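Local atomic coordinates of dihydrofolate reductase (Schistosoma mansoni, PDB entry 3VCO), a protein that catalyses the NADPH-dependent reduction of 7,8-dihydrofolate to tetrahydrofolate, which is needed for thymidylate, purine and glycine synthesis. Residues T54-A59 and E127-G132; V72-I77 and F81-D86; F102-P107 and E119-I124. All blocks are in the same frame, centred on the assembly; numbering follows the deposited sequence. Where two conformers were deposited one is given.

Interaction 1 (T54-A59 and E127-G132)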
loop_
_atom_site.group_PDB
_atom_site.type_symbol
_atom_site.label_atom_id
_atom_site.label_comp_id
_atom_site.label_asym_id
_atom_site.label_seq_id
_atom_site.Cartn_x
_atom_site.Cartn_y
_atom_site.Cartn_z
ATOM N N THR A 54 4.077 -8.643 -6.042
ATOM C CA THR A 54 3.056 -9.691 -6.071
ATOM C C THR A 54 1.672 -9.240 -5.577
ATOM O O THR A 54 0.687 -9.351 -6.308
ATOM C CB THR A 54 3.502 -10.919 -5.255
ATOM O OG1 THR A 54 4.706 -11.440 -5.828
ATOM C CG2 THR A 54 2.437 -12.000 -5.278
ATOM N N VAL A 55 1.616 -8.724 -4.351
ATOM C CA VAL A 55 0.366 -8.294 -3.726
ATOM C C VAL A 55 -0.311 -7.270 -4.615
ATOM O O VAL A 55 -1.492 -7.407 -4.921
ATOM C CB VAL A 55 0.609 -7.726 -2.277
ATOM C CG1 VAL A 55 -0.565 -6.923 -1.755
ATOM C CG2 VAL A 55 0.927 -8.848 -1.314
ATOM N N THR A 56 0.434 -6.269 -5.077
ATOM C CA THR A 56 -0.203 -5.172 -5.801
ATOM C C THR A 56 -0.424 -5.406 -7.268
ATOM O O THR A 56 -1.206 -4.705 -7.876
ATOM C CB THR A 56 0.559 -3.834 -5.638
ATOM O OG1 THR A 56 1.860 -3.965 -6.210
ATOM C CG2 THR A 56 0.632 -3.424 -4.074
ATOM N N THR A 57 0.270 -6.364 -7.860
ATOM C CA THR A 57 0.154 -6.516 -9.302
ATOM C C THR A 57 -0.826 -7.601 -9.686
ATOM O O THR A 57 -1.536 -7.483 -10.701
ATOM C CB THR A 57 1.523 -6.776 -9.949
ATOM O OG1 THR A 57 2.366 -5.649 -9.694
ATOM C CG2 THR A 57 1.398 -6.987 -11.446
ATOM N N LYS A 58 -0.880 -8.645 -8.876
ATOM C CA LYS A 58 -1.764 -9.767 -9.187
ATOM C C LYS A 58 -3.230 -9.366 -9.323
ATOM O O LYS A 58 -3.843 -8.872 -8.382
ATOM C CB LYS A 58 -1.666 -10.867 -8.139
ATOM C CG LYS A 58 -2.449 -12.118 -8.551
ATOM C CD LYS A 58 -1.981 -12.606 -9.928
ATOM C CE LYS A 58 -2.810 -13.797 -10.458
ATOM N NZ LYS A 58 -2.767 -14.998 -9.566
ATOM N N ALA A 59 -3.811 -9.612 -10.491
ATOM C CA ALA A 59 -5.192 -9.211 -10.703
ATOM C C ALA A 59 -5.845 -10.273 -11.584
ATOM O O ALA A 59 -5.159 -11.054 -12.264
ATOM C CB ALA A 59 -5.246 -7.875 -11.358
ATOM N N GLU A 127 -8.500 -4.617 -7.927
ATOM C CA GLU A 127 -8.465 -4.212 -6.519
ATOM C C GLU A 127 -7.743 -2.856 -6.341
ATOM O O GLU A 127 -7.001 -2.398 -7.233
ATOM C CB GLU A 127 -7.832 -5.308 -5.626
ATOM C CG GLU A 127 -8.561 -6.727 -5.664
ATOM C CD GLU A 127 -9.389 -7.035 -4.413
ATOM O OE1 GLU A 127 -9.200 -6.334 -3.410
ATOM O OE2 GLU A 127 -10.242 -7.977 -4.427
ATOM N N VAL A 128 -7.976 -2.227 -5.203
ATOM C CA VAL A 128 -7.415 -0.928 -4.886
ATOM C C VAL A 128 -6.495 -1.102 -3.680
ATOM O O VAL A 128 -6.913 -1.659 -2.655
ATOM C CB VAL A 128 -8.540 0.073 -4.552
ATOM C CG1 VAL A 128 -7.974 1.414 -4.126
ATOM C CG2 VAL A 128 -9.446 0.242 -5.782
ATOM N N PHE A 129 -5.238 -0.672 -3.827
ATOM C CA PHE A 129 -4.277 -0.713 -2.713
ATOM C C PHE A 129 -3.899 0.723 -2.363
ATOM O O PHE A 129 -3.583 1.496 -3.262
ATOM C CB PHE A 129 -3.041 -1.540 -3.100
ATOM C CG PHE A 129 -3.376 -3.001 -3.403
ATOM C CD1 PHE A 129 -3.224 -3.976 -2.435
ATOM C CD2 PHE A 129 -3.949 -3.360 -4.625
ATOM C CE1 PHE A 129 -3.584 -5.276 -2.678
ATOM C CE2 PHE A 129 -4.318 -4.671 -4.893
ATOM C CZ PHE A 129 -4.164 -5.644 -3.918
ATOM N N ILE A 130 -3.927 1.053 -1.069
ATOM C CA ILE A 130 -3.405 2.301 -0.559
ATOM C C ILE A 130 -2.000 2.006 0.002
ATOM O O ILE A 130 -1.859 1.239 0.965
ATOM C CB ILE A 130 -4.281 2.811 0.595
ATOM C CG1 ILE A 130 -5.737 2.985 0.145
ATOM C CG2 ILE A 130 -3.712 4.108 1.199
ATOM C CD1 ILE A 130 -5.918 3.989 -0.939
ATOM N N ILE A 131 -0.971 2.614 -0.588
ATOM C CA ILE A 131 0.394 2.205 -0.276
ATOM C C ILE A 131 1.114 3.227 0.564
ATOM O O ILE A 131 2.319 3.158 0.794
ATOM C CB ILE A 131 1.180 1.832 -1.528
ATOM C CG1 ILE A 131 1.421 3.057 -2.396
ATOM C CG2 ILE A 131 0.392 0.705 -2.305
ATOM C CD1 ILE A 131 2.415 2.814 -3.472
ATOM N N GLY A 132 0.365 4.197 1.019
ATOM C CA GLY A 132 0.985 5.085 1.947
ATOM C C GLY A 132 0.789 6.505 1.651
ATOM O O GLY A 132 0.247 6.887 0.605
#
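Phe-129 fills the gap between strand 125-130 and the last turn of helix 46-57, where Val-55 and Thr-56 receive its ring. The strand enters the contact at Glu-127, whose backbone N is bound by OD1 of Asn-65, while ND2 of the same asparagine binds the carbonyl oxygens of Thr-56 and Lys-58, so this one amide on strand 64-70 links the helix end to the strand. Alternation along the strand then sends Val-128 and Ile-130 to the opposite face of the sheet, against helix 109-116, and Phe-129 to the face covered by helix 46-57.

At Phe-129 the first torsion (chi1 -62°) sets CG anti to the carbonyl carbon and carries the ring out from the sheet to the helix. Thr-56 CA stands over the centre of one face, 4.2 Å from the ring centroid and only 9° off its normal, a well-centred CH-pi contact. Val-55 meets the far part of the ring: its CG1 lies 3.6 Å from CE1 of Phe-129, while its carbonyl O approaches CZ obliquely at 3.4 Å. A long, flat, apolar side chain suits this gap. Thr-56 is short, so its CA can lie over the ring, while its CG2 packs 4.1 Å from Phe-129 CG and its OG1 turns to Phe-52 O and to NH1 of Arg-87, a probable substrate-binding residue.

Ile-131 adds a looser touch, its CG2 4.5 Å from Thr-56 CG2. Gly-132, which probably binds NADP, follows with backbone angles that would jam a beta-carbon against the carbonyl O of Ile-131 and so call for glycine. This is helix-on-sheet packing in the parallel core of the dihydrofolate reductase fold, next to residues that probably bind cofactor and substrate.

Interaction 2 (V72-I77 and F81-D86). With SO4 (sulfate ion), chain C.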
loop_
_atom_site.group_PDB
_atom_site.type_symbol
_atom_site.label_atom_id
_atom_site.label_comp_id
_atom_site.label_asym_id
_atom_site.label_seq_id
_atom_site.Cartn_x
_atom_site.Cartn_y
_atom_site.Cartn_z
ATOM N N VAL A 72 4.630 12.214 -1.201
ATOM C CA VAL A 72 5.925 11.892 -0.617
ATOM C C VAL A 72 6.202 10.411 -0.816
ATOM O O VAL A 72 7.340 10.026 -1.074
ATOM C CB VAL A 72 6.068 12.287 0.878
ATOM C CG1 VAL A 72 7.428 11.829 1.413
ATOM C CG2 VAL A 72 5.906 13.806 1.058
ATOM N N THR A 73 5.160 9.584 -0.749
ATOM C CA THR A 73 5.343 8.179 -1.104
ATOM C C THR A 73 5.772 8.085 -2.572
ATOM O O THR A 73 6.784 7.484 -2.898
ATOM C CB THR A 73 4.066 7.327 -0.838
ATOM O OG1 THR A 73 3.805 7.314 0.561
ATOM C CG2 THR A 73 4.263 5.881 -1.309
ATOM N N TRP A 74 5.032 8.736 -3.452
ATOM C CA TRP A 74 5.411 8.768 -4.858
ATOM C C TRP A 74 6.867 9.234 -5.074
ATOM O O TRP A 74 7.612 8.612 -5.799
ATOM C CB TRP A 74 4.466 9.668 -5.619
ATOM C CG TRP A 74 4.908 9.968 -7.013
ATOM C CD1 TRP A 74 5.465 11.153 -7.475
ATOM C CD2 TRP A 74 4.830 9.097 -8.143
ATOM N NE1 TRP A 74 5.703 11.055 -8.810
ATOM C CE2 TRP A 74 5.350 9.802 -9.248
ATOM C CE3 TRP A 74 4.352 7.795 -8.336
ATOM C CZ2 TRP A 74 5.408 9.245 -10.534
ATOM C CZ3 TRP A 74 4.425 7.241 -9.603
ATOM C CH2 TRP A 74 4.949 7.972 -10.690
ATOM N N GLU A 75 7.287 10.272 -4.375
ATOM C CA GLU A 75 8.608 10.817 -4.574
ATOM C C GLU A 75 9.691 9.940 -4.000
ATOM O O GLU A 75 10.849 10.050 -4.405
ATOM C CB GLU A 75 8.707 12.174 -3.914
ATOM C CG GLU A 75 8.029 13.265 -4.660
ATOM C CD GLU A 75 8.144 14.576 -3.920
ATOM O OE1 GLU A 75 8.843 14.616 -2.875
ATOM O OE2 GLU A 75 7.528 15.551 -4.369
ATOM N N SER A 76 9.331 9.084 -3.041
ATOM C CA SER A 76 10.347 8.281 -2.353
ATOM C C SER A 76 10.744 7.085 -3.202
ATOM O O SER A 76 11.783 6.498 -2.997
ATOM C CB SER A 76 9.818 7.787 -1.004
ATOM O OG SER A 76 8.921 6.715 -1.220
ATOM N N ILE A 77 9.875 6.706 -4.134
ATOM C CA ILE A 77 10.124 5.577 -5.008
ATOM C C ILE A 77 11.287 5.840 -5.980
ATOM O O ILE A 77 11.325 6.869 -6.658
ATOM C CB ILE A 77 8.858 5.240 -5.790
ATOM C CG1 ILE A 77 7.740 4.847 -4.824
ATOM C CG2 ILE A 77 9.132 4.127 -6.782
ATOM C CD1 ILE A 77 6.344 4.781 -5.538
ATOM N N PHE A 81 11.898 2.317 -10.657
ATOM C CA PHE A 81 10.698 1.634 -10.185
ATOM C C PHE A 81 9.385 2.310 -10.624
ATOM O O PHE A 81 8.321 1.692 -10.582
ATOM C CB PHE A 81 10.743 1.547 -8.649
ATOM C CG PHE A 81 11.690 0.497 -8.118
ATOM C CD1 PHE A 81 11.219 -0.546 -7.336
ATOM C CD2 PHE A 81 13.042 0.544 -8.410
ATOM C CE1 PHE A 81 12.082 -1.517 -6.845
ATOM C CE2 PHE A 81 13.915 -0.435 -7.930
ATOM C CZ PHE A 81 13.433 -1.462 -7.143
ATOM N N LYS A 82 9.487 3.572 -11.042
ATOM C CA LYS A 82 8.360 4.494 -11.252
ATOM C C LYS A 82 8.046 4.693 -12.736
ATOM O O LYS A 82 8.979 4.866 -13.523
ATOM C CB LYS A 82 8.806 5.881 -10.784
ATOM C CG LYS A 82 8.299 6.403 -9.471
ATOM C CD LYS A 82 8.460 7.908 -9.523
ATOM C CE LYS A 82 9.136 8.485 -8.338
ATOM N NZ LYS A 82 8.992 9.952 -8.344
ATOM N N PRO A 83 6.751 4.730 -13.137
ATOM C CA PRO A 83 5.501 4.386 -12.435
ATOM C C PRO A 83 5.496 2.873 -12.237
ATOM O O PRO A 83 6.244 2.159 -12.895
ATOM C CB PRO A 83 4.415 4.748 -13.436
ATOM C CG PRO A 83 5.080 5.747 -14.410
ATOM C CD PRO A 83 6.499 5.321 -14.473
ATOM N N LEU A 84 4.702 2.387 -11.305
ATOM C CA LEU A 84 4.684 0.963 -11.021
ATOM C C LEU A 84 4.009 0.270 -12.185
ATOM O O LEU A 84 2.840 0.544 -12.457
ATOM C CB LEU A 84 3.897 0.777 -9.755
ATOM C CG LEU A 84 4.597 1.479 -8.599
ATOM C CD1 LEU A 84 3.793 1.341 -7.297
ATOM C CD2 LEU A 84 5.963 0.849 -8.452
ATOM N N LYS A 85 4.732 -0.597 -12.890
ATOM C CA LYS A 85 4.184 -1.218 -14.101
ATOM C C LYS A 85 2.951 -2.090 -13.837
ATOM O O LYS A 85 2.861 -2.750 -12.804
ATOM C CB LYS A 85 5.269 -2.027 -14.851
ATOM C CG LYS A 85 6.214 -2.786 -13.951
ATOM C CD LYS A 85 7.399 -3.410 -14.742
ATOM C CE LYS A 85 8.447 -4.016 -13.803
ATOM N NZ LYS A 85 9.626 -4.585 -14.527
ATOM N N ASP A 86 2.026 -2.103 -14.787
ATOM C CA ASP A 86 0.883 -3.026 -14.739
ATOM C C ASP A 86 -0.130 -2.720 -13.645
ATOM O O ASP A 86 -0.968 -3.570 -13.308
ATOM C CB ASP A 86 1.358 -4.484 -14.655
ATOM C CG ASP A 86 2.047 -4.946 -15.946
ATOM O OD1 ASP A 86 1.553 -4.592 -17.044
ATOM O OD2 ASP A 86 3.084 -5.647 -15.869
HETATM S S SO4 C . 2.442 11.137 1.492
HETATM O O1 SO4 C . 1.060 11.013 1.987
HETATM O O2 SO4 C . 2.858 10.010 0.664
HETATM O O3 SO4 C . 2.490 12.383 0.723
HETATM O O4 SO4 C . 3.379 11.196 2.627
#
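Ile-77, where the chain leaves helix 71-76, and Phe-81 bring the two backbones nearest, with their CA atoms 6.5 Å apart, and the irregular segment 81-86 then turns away toward strand 88-92. Lys-82 reaches back to the end of the helix and crosses over one face of the Trp-74 indole. Its CD sits 3.6 Å from the centroid of the six-membered ring in a CH-pi contact, and a bend at chi3 (-130°) carries NZ over the five-membered ring, a cation-pi interaction at 3.8 Å. A lysine suits both halves, its methylenes covering carbon and its charge facing the pi cloud, with a long, weak ion pair to Glu-79 besides. Ile-77 CG2 fills the angle between the segments, 3.6 Å from both Phe-81 CB and Lys-82 CG. Pro-83, preceded by a cis peptide, sets its CB 4.3 Å from Trp-74 CH2.

At the other end of the helix a sulfate, probably from the crystallisation liquor, is held by Val-72 N and by Thr-73 through both N and OG1. Anion binding at a helix N terminus, on residues that probably bind NADP, is consistent with a cofactor phosphate site of dihydrofolate reductases.

Interaction 3 (F102-P107 and E119-I124)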
loop_
_atom_site.group_PDB
_atom_site.type_symbol
_atom_site.label_atom_id
_atom_site.label_comp_id
_atom_site.label_asym_id
_atom_site.label_seq_id
_atom_site.Cartn_x
_atom_site.Cartn_y
_atom_site.Cartn_z
ATOM N N PHE A 102 0.095 8.642 -17.961
ATOM C CA PHE A 102 -0.862 7.680 -17.426
ATOM C C PHE A 102 -0.851 7.569 -15.909
ATOM O O PHE A 102 -1.645 6.835 -15.339
ATOM C CB PHE A 102 -0.778 6.334 -18.164
ATOM C CG PHE A 102 -1.155 6.432 -19.635
ATOM C CD1 PHE A 102 -2.478 6.355 -20.027
ATOM C CD2 PHE A 102 -0.192 6.655 -20.601
ATOM C CE1 PHE A 102 -2.831 6.456 -21.324
ATOM C CE2 PHE A 102 -0.539 6.774 -21.936
ATOM C CZ PHE A 102 -1.862 6.674 -22.297
ATOM N N VAL A 103 0.028 8.317 -15.249
ATOM C CA VAL A 103 -0.071 8.431 -13.810
ATOM C C VAL A 103 -1.166 9.467 -13.509
ATOM O O VAL A 103 -1.173 10.538 -14.078
ATOM C CB VAL A 103 1.269 8.841 -13.174
ATOM C CG1 VAL A 103 1.084 9.116 -11.663
ATOM C CG2 VAL A 103 2.356 7.735 -13.426
ATOM N N GLN A 104 -2.092 9.149 -12.632
ATOM C CA GLN A 104 -3.175 10.099 -12.292
ATOM C C GLN A 104 -2.876 10.875 -11.011
ATOM O O GLN A 104 -2.380 10.326 -10.039
ATOM C CB GLN A 104 -4.506 9.370 -12.099
ATOM C CG GLN A 104 -4.843 8.364 -13.228
ATOM C CD GLN A 104 -5.144 9.070 -14.535
ATOM O OE1 GLN A 104 -5.935 10.001 -14.569
ATOM N NE2 GLN A 104 -4.469 8.663 -15.604
ATOM N N VAL A 105 -3.163 12.164 -11.029
ATOM C CA VAL A 105 -2.989 12.995 -9.849
ATOM C C VAL A 105 -4.333 13.570 -9.482
ATOM O O VAL A 105 -4.976 14.137 -10.350
ATOM C CB VAL A 105 -2.046 14.158 -10.166
ATOM C CG1 VAL A 105 -1.938 15.083 -8.964
ATOM C CG2 VAL A 105 -0.655 13.612 -10.623
ATOM N N VAL A 106 -4.793 13.373 -8.239
ATOM C CA VAL A 106 -6.097 13.875 -7.801
ATOM C C VAL A 106 -5.940 14.513 -6.409
ATOM O O VAL A 106 -4.978 14.222 -5.715
ATOM C CB VAL A 106 -7.141 12.735 -7.742
ATOM C CG1 VAL A 106 -7.295 12.042 -9.124
ATOM C CG2 VAL A 106 -6.734 11.714 -6.690
ATOM N N PRO A 107 -6.845 15.439 -6.022
ATOM C CA PRO A 107 -6.601 16.177 -4.777
ATOM C C PRO A 107 -6.945 15.398 -3.512
ATOM O O PRO A 107 -6.524 15.813 -2.417
ATOM C CB PRO A 107 -7.543 17.382 -4.888
ATOM C CG PRO A 107 -8.643 16.907 -5.783
ATOM C CD PRO A 107 -8.003 15.969 -6.765
ATOM N N GLU A 119 -15.747 6.270 -15.960
ATOM C CA GLU A 119 -15.748 5.542 -17.226
ATOM C C GLU A 119 -14.352 5.176 -17.734
ATOM O O GLU A 119 -14.170 4.194 -18.464
ATOM C CB GLU A 119 -16.520 6.330 -18.288
ATOM C CG GLU A 119 -18.027 6.390 -18.044
ATOM C CD GLU A 119 -18.694 5.015 -18.099
ATOM O OE1 GLU A 119 -18.673 4.283 -17.082
ATOM O OE2 GLU A 119 -19.237 4.668 -19.170
ATOM N N GLU A 120 -13.367 5.964 -17.340
ATOM C CA GLU A 120 -12.022 5.734 -17.809
ATOM C C GLU A 120 -11.371 4.500 -17.171
ATOM O O GLU A 120 -10.521 3.854 -17.793
ATOM C CB GLU A 120 -11.161 6.974 -17.619
ATOM C CG GLU A 120 -9.836 6.834 -18.332
ATOM C CD GLU A 120 -8.864 7.954 -18.069
ATOM O OE1 GLU A 120 -9.293 9.049 -17.642
ATOM O OE2 GLU A 120 -7.655 7.725 -18.302
ATOM N N PHE A 121 -11.783 4.149 -15.958
ATOM C CA PHE A 121 -11.110 3.079 -15.217
ATOM C C PHE A 121 -12.005 1.937 -14.756
ATOM O O PHE A 121 -11.498 0.890 -14.360
ATOM C CB PHE A 121 -10.332 3.664 -14.016
ATOM C CG PHE A 121 -9.191 4.536 -14.451
ATOM C CD1 PHE A 121 -8.088 3.969 -15.063
ATOM C CD2 PHE A 121 -9.279 5.920 -14.374
ATOM C CE1 PHE A 121 -7.049 4.746 -15.534
ATOM C CE2 PHE A 121 -8.255 6.710 -14.847
ATOM C CZ PHE A 121 -7.132 6.115 -15.435
ATOM N N SER A 122 -13.322 2.123 -14.800
ATOM C CA SER A 122 -14.204 1.180 -14.108
ATOM C C SER A 122 -14.256 -0.187 -14.794
ATOM O O SER A 122 -14.643 -1.186 -14.181
ATOM C CB SER A 122 -15.624 1.743 -13.933
ATOM O OG SER A 122 -16.232 1.983 -15.184
ATOM N N SER A 123 -13.871 -0.229 -16.062
ATOM C CA SER A 123 -13.826 -1.490 -16.802
ATOM C C SER A 123 -12.432 -2.128 -16.664
ATOM O O SER A 123 -12.193 -3.239 -17.099
ATOM C CB SER A 123 -14.135 -1.243 -18.284
ATOM O OG SER A 123 -15.469 -0.823 -18.507
ATOM N N ILE A 124 -11.500 -1.401 -16.064
ATOM C CA ILE A 124 -10.121 -1.866 -15.963
ATOM C C ILE A 124 -9.720 -2.333 -14.557
ATOM O O ILE A 124 -9.006 -3.328 -14.395
ATOM C CB ILE A 124 -9.162 -0.748 -16.362
ATOM C CG1 ILE A 124 -9.663 -0.092 -17.644
ATOM C CG2 ILE A 124 -7.733 -1.301 -16.517
ATOM C CD1 ILE A 124 -8.761 0.983 -18.176
#
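Gln-104 and Phe-121 reach toward each other from opposite sides of the gap between strand and loop, CG, CD and NE2 of the glutamine coming obliquely onto CZ and CE2 of the ring. Both CD and NE2 of Gln-104 lie 3.7 Å from Phe-121 CZ. The amide and ring planes are 61° apart, so the two groups do not stack flat; the meeting is van der Waals in kind. Gln-104 suits the place because its CG methylene and amide carbon can pack on the aromatic ring while its nitrogen turns to a polar partner.

The next shell sets these groups. Gln-104 folds at its second torsion (chi2 -69°), which swings the amide round until NE2 makes a weak hydrogen bond, 3.4 Å long, to Phe-102 O in its own segment. Glu-120 comes up beside it, but OE2 stays 4.3 Å from Gln-104 NE2, too far for a hydrogen bond. The aliphatic part of Glu-120 does more: its CG lies 3.8 Å above one face of the Phe-121 ring, offset toward the rim.

Further out, the backbones remain well separated, with 11.0 Å between the CA atoms of Gln-104 and Phe-121. Leu-115 of helix 109-116 touches both side chains, Ile-88 packs on Phe-121 and Ile-90 on Gln-104. Backbone bonds to Asn-89 and Val-91 fix Gln-104 as part of the sheet, and Asn-118 OD1 takes the backbone NH of Glu-120. Within the loop, Ile-124 N bonds to Phe-121 O at 2.9 Å, turning the chain into strand 125-130.

Strand 104-106, helix 109-116 and strand 125-130 form a beta-alpha-beta crossover of the parallel core. Here the loop leaving its helix folds back on the first strand, at the periphery and not touching the residues that probably bind substrate and cofactor.

Overall arrangement
From the N terminus, helix 46-57 comes first, but its partner strand appears only some 70 residues later, so interaction 1 closes the longest loop and encloses the other two. Inside it, interaction 2 closes a short loop where the chain passes from helix 71-76 toward strand 88-92. Interaction 3 follows in series, folding the loop after helix 109-116 onto strand 104-106. None cross. Segment 119-124 then leads almost directly into 127-132. Pro-83 and Trp-74 touch Val-103, joining interactions 2 and 3, while Thr-73 packs on Gly-132 and Thr-57 on Asp-86, joining 2 to 1. Thus helix 46-57 is tied to strand 125-130, helix 71-76 to its following loop, and strand 104-106 to segment 119-124.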